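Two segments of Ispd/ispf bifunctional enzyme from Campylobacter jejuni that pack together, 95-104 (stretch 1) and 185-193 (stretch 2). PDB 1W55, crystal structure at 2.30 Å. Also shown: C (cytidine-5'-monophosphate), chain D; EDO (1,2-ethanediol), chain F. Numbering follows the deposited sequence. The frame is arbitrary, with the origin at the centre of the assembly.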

# COMPACT_ATOMS: atom_id res chain seq x y z
N SER A 95 -17.51 30.20 0.47
CA SER A 95 -16.43 29.37 1.00
C SER A 95 -15.04 29.97 0.78
O SER A 95 -14.77 30.57 -0.26
CB SER A 95 -16.50 27.96 0.39
OG SER A 95 -15.86 27.00 1.21
N ASP A 96 -14.18 29.81 1.78
CA ASP A 96 -12.75 30.10 1.64
C ASP A 96 -12.11 29.08 0.69
O ASP A 96 -12.32 27.88 0.87
CB ASP A 96 -12.06 29.97 3.01
CG ASP A 96 -12.77 30.76 4.12
OD1 ASP A 96 -13.37 31.83 3.86
OD2 ASP A 96 -12.75 30.39 5.31
N VAL A 97 -11.33 29.51 -0.31
CA VAL A 97 -10.62 28.53 -1.15
C VAL A 97 -9.61 27.73 -0.35
O VAL A 97 -9.29 26.61 -0.72
CB VAL A 97 -9.83 29.11 -2.38
CG1 VAL A 97 -10.73 29.35 -3.55
CG2 VAL A 97 -9.00 30.33 -2.02
N ALA A 98 -9.12 28.32 0.73
CA ALA A 98 -8.10 27.67 1.55
C ALA A 98 -8.65 26.49 2.35
O ALA A 98 -7.89 25.74 2.95
CB ALA A 98 -7.40 28.68 2.46
N ARG A 99 -9.98 26.32 2.34
CA ARG A 99 -10.63 25.11 2.84
C ARG A 99 -10.84 24.14 1.67
O ARG A 99 -11.89 24.14 1.01
CB ARG A 99 -11.96 25.44 3.52
CG ARG A 99 -11.79 26.27 4.77
CD ARG A 99 -13.10 26.65 5.42
NE ARG A 99 -12.96 27.69 6.44
CZ ARG A 99 -12.57 27.48 7.70
NH1 ARG A 99 -12.29 26.25 8.12
NH2 ARG A 99 -12.48 28.50 8.54
N VAL A 100 -9.81 23.34 1.41
CA VAL A 100 -9.69 22.66 0.12
C VAL A 100 -10.47 21.36 0.00
O VAL A 100 -11.07 21.11 -1.04
CB VAL A 100 -8.20 22.44 -0.26
CG1 VAL A 100 -8.10 21.97 -1.68
CG2 VAL A 100 -7.43 23.72 -0.10
N LEU A 101 -10.47 20.56 1.06
CA LEU A 101 -10.99 19.19 0.99
C LEU A 101 -12.39 19.01 1.58
O LEU A 101 -12.71 17.92 2.10
CB LEU A 101 -10.03 18.23 1.69
CG LEU A 101 -8.61 18.05 1.13
CD1 LEU A 101 -7.81 17.10 2.03
CD2 LEU A 101 -8.62 17.56 -0.31
N VAL A 102 -13.22 20.04 1.51
CA VAL A 102 -14.60 19.98 1.99
C VAL A 102 -15.31 18.79 1.35
O VAL A 102 -15.31 18.65 0.12
CB VAL A 102 -15.38 21.28 1.68
CG1 VAL A 102 -16.85 21.11 2.01
CG2 VAL A 102 -14.79 22.47 2.45
N SER A 103 -15.88 17.93 2.19
CA SER A 103 -16.53 16.69 1.74
C SER A 103 -17.96 16.89 1.26
O SER A 103 -18.64 17.83 1.67
CB SER A 103 -16.52 15.66 2.87
OG SER A 103 -17.63 15.87 3.73
N LYS A 104 -18.41 15.99 0.39
CA LYS A 104 -19.80 15.96 -0.09
C LYS A 104 -20.77 15.77 1.07
O LYS A 104 -21.91 16.28 1.06
CB LYS A 104 -19.96 14.83 -1.11
CG LYS A 104 -21.38 14.59 -1.60
CD LYS A 104 -21.98 15.82 -2.27
CE LYS A 104 -23.33 15.50 -2.85
NZ LYS A 104 -23.44 16.08 -4.22
N GLY A 185 -19.02 20.30 12.02
CA GLY A 185 -17.98 20.48 11.02
C GLY A 185 -17.13 19.24 10.78
O GLY A 185 -17.52 18.14 11.15
N GLU A 186 -15.96 19.42 10.18
CA GLU A 186 -15.08 18.30 9.86
C GLU A 186 -13.64 18.76 9.69
O GLU A 186 -13.38 19.87 9.21
CB GLU A 186 -15.54 17.57 8.58
CG GLU A 186 -15.57 18.45 7.33
CD GLU A 186 -15.88 17.71 6.04
OE1 GLU A 186 -16.37 16.55 6.08
OE2 GLU A 186 -15.64 18.30 4.97
N GLU A 187 -12.71 17.90 10.09
CA GLU A 187 -11.28 18.15 9.91
C GLU A 187 -10.89 18.42 8.45
O GLU A 187 -9.96 19.16 8.18
CB GLU A 187 -10.45 16.98 10.48
CG GLU A 187 -10.01 17.12 11.94
CD GLU A 187 -10.66 18.27 12.70
OE1 GLU A 187 -11.84 18.15 13.10
OE2 GLU A 187 -9.99 19.30 12.93
N ASN A 188 -11.62 17.83 7.50
CA ASN A 188 -11.40 18.07 6.08
C ASN A 188 -11.76 19.50 5.61
O ASN A 188 -11.43 19.89 4.49
CB ASN A 188 -12.18 17.06 5.24
CG ASN A 188 -11.31 15.91 4.71
OD1 ASN A 188 -10.23 15.63 5.23
ND2 ASN A 188 -11.80 15.23 3.66
N ALA A 189 -12.47 20.25 6.46
CA ALA A 189 -12.85 21.61 6.11
C ALA A 189 -11.94 22.65 6.75
O ALA A 189 -12.20 23.83 6.66
CB ALA A 189 -14.31 21.86 6.44
N ARG A 190 -10.86 22.19 7.40
CA ARG A 190 -9.84 23.08 7.96
C ARG A 190 -9.33 24.06 6.91
O ARG A 190 -9.25 23.72 5.73
CB ARG A 190 -8.65 22.29 8.53
CG ARG A 190 -7.34 23.14 8.63
CD ARG A 190 -6.06 22.39 9.04
NE ARG A 190 -6.22 21.64 10.29
CZ ARG A 190 -6.08 22.15 11.51
NH1 ARG A 190 -5.77 23.44 11.67
NH2 ARG A 190 -6.26 21.37 12.57
N LYS A 191 -8.97 25.26 7.36
CA LYS A 191 -8.45 26.30 6.48
C LYS A 191 -6.92 26.30 6.48
O LYS A 191 -6.29 26.44 7.53
CB LYS A 191 -8.99 27.66 6.92
CG LYS A 191 -8.59 28.84 6.05
CD LYS A 191 -9.43 30.07 6.37
CE LYS A 191 -9.02 30.70 7.69
NZ LYS A 191 -10.06 31.63 8.23
N LEU A 192 -6.33 26.12 5.31
CA LEU A 192 -4.89 26.26 5.17
C LEU A 192 -4.49 27.72 5.45
O LEU A 192 -4.85 28.64 4.71
CB LEU A 192 -4.41 25.77 3.80
CG LEU A 192 -2.97 26.03 3.36
CD1 LEU A 192 -1.96 25.36 4.28
CD2 LEU A 192 -2.77 25.57 1.92
N THR A 193 -3.78 27.91 6.55
CA THR A 193 -3.41 29.25 7.01
C THR A 193 -1.91 29.36 7.25
O THR A 193 -1.27 30.31 6.80
CB THR A 193 -4.20 29.62 8.28
OG1 THR A 193 -5.59 29.70 7.97
CG2 THR A 193 -3.86 31.05 8.75
OP3 C D . -8.72 33.62 6.79
P C D . -8.91 34.95 6.11
OP1 C D . -7.61 35.66 5.85
OP2 C D . -10.01 35.81 6.70
O5' C D . -9.38 34.59 4.62
C5' C D . -10.56 33.85 4.36
C4' C D . -10.81 33.76 2.85
O4' C D . -11.19 35.03 2.31
C3' C D . -9.58 33.31 2.08
O3' C D . -10.00 32.31 1.18
C2' C D . -9.11 34.54 1.33
O2' C D . -8.51 34.23 0.08
C1' C D . -10.40 35.33 1.16
N1 C D . -10.12 36.77 1.12
C2 C D . -10.64 37.51 0.05
O2 C D . -11.33 36.95 -0.85
N3 C D . -10.38 38.84 0.00
C4 C D . -9.63 39.45 0.95
N4 C D . -9.38 40.78 0.88
C5 C D . -9.11 38.72 2.02
C6 C D . -9.37 37.36 2.08
C1 EDO F . -14.23 31.95 8.14
O1 EDO F . -12.92 31.49 7.82
C2 EDO F . -14.87 31.00 9.12
O2 EDO F . -13.99 30.77 10.19

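The contact between these two loop-rich segments is chiefly polar, held by four hydrogen bonds, three of which involve at least one side chain, with small apolar groups filling the space between. It illustrates a general principle: where two chains meet without a shared sheet or helix pair, polar side chains can supply much of the hydrogen bonding that a regular backbone ladder would otherwise provide. The segments are at least 83 residues apart in sequence where they touch, and together they bury 567 Å².

The backbones themselves are joined at a single point. Leu-192 N donates to Ala-98 O at 2.9 Å, with a nearly linear angle of 171°. Ala-98 lies within a type I turn from Asp-96 to Arg-99, closed by a bond from Arg-99 N to Asp-96 O of 3.2 Å. Its CA-to-CB bond points toward the second segment, with Ala-98 CB 3.8 Å from Lys-191 CG; alongside, the CA atoms of Arg-99 and Lys-191 are 4.4 Å apart. Arg-99 CA also approaches Arg-190 O at 3.5 Å in a well-aligned CA-H...O contact.

Arg-99 shows how a buried guanidinium can serve several partners at once. The CA-to-CB bond of Arg-99 points sideways, and the side chain is then extended, with chi2 and chi3 both t, so that NH1 reaches Ala-189 O at 2.8 Å, a main-chain acceptor lying near the plane of the group. On its own side, Arg-99 NE forms a salt bridge with Asp-96 OD2 at 2.9 Å, which helps to fix the guanidinium in place. Over one face lies Lys-191 CB, 3.7 Å from Arg-99 CZ, so the aliphatic part of the lysine packs where hydrogen bonding is not possible.

The lysine's charged end needs other company. Lys-191 NZ is 4.0 Å from Arg-99 NH2, a pairing of like charges, while Asp-96 OD2 lies 4.2 Å from Lys-191 NZ, too far for a salt bridge. A bound 1,2-ethanediol, probably from the crystallisation liquor, bridges the group: its O1 donates to Asp-96 OD2 at 2.7 Å and accepts from Arg-99 NH2 at 3.1 Å and from Lys-191 NZ at 2.9 Å. Lys-191 NZ also donates to OP3 of the cytidine-5'-monophosphate at 2.8 Å, so the same residue that packs between the segments also binds the nucleotide's phosphate.

At the other end, Glu-186 grips Ser-103 with both carboxylate oxygens. Ser-103 N donates to Glu-186 OE2 and Ser-103 OG to Glu-186 OE1, each at 2.8 Å. The serine occupies the N-cap position of a helix, where its side chain also caps a backbone nitrogen just beyond the segment; a short hydroxyl suits both tasks.

Between these polar anchors, Val-102 CG2 meets Ala-189 CB at 4.1 Å, although the valine's CA-to-CB bond points away from the second segment. Nearby, Asn-188 O packs 3.2 Å from Leu-101 C, a close fit of backbone against backbone.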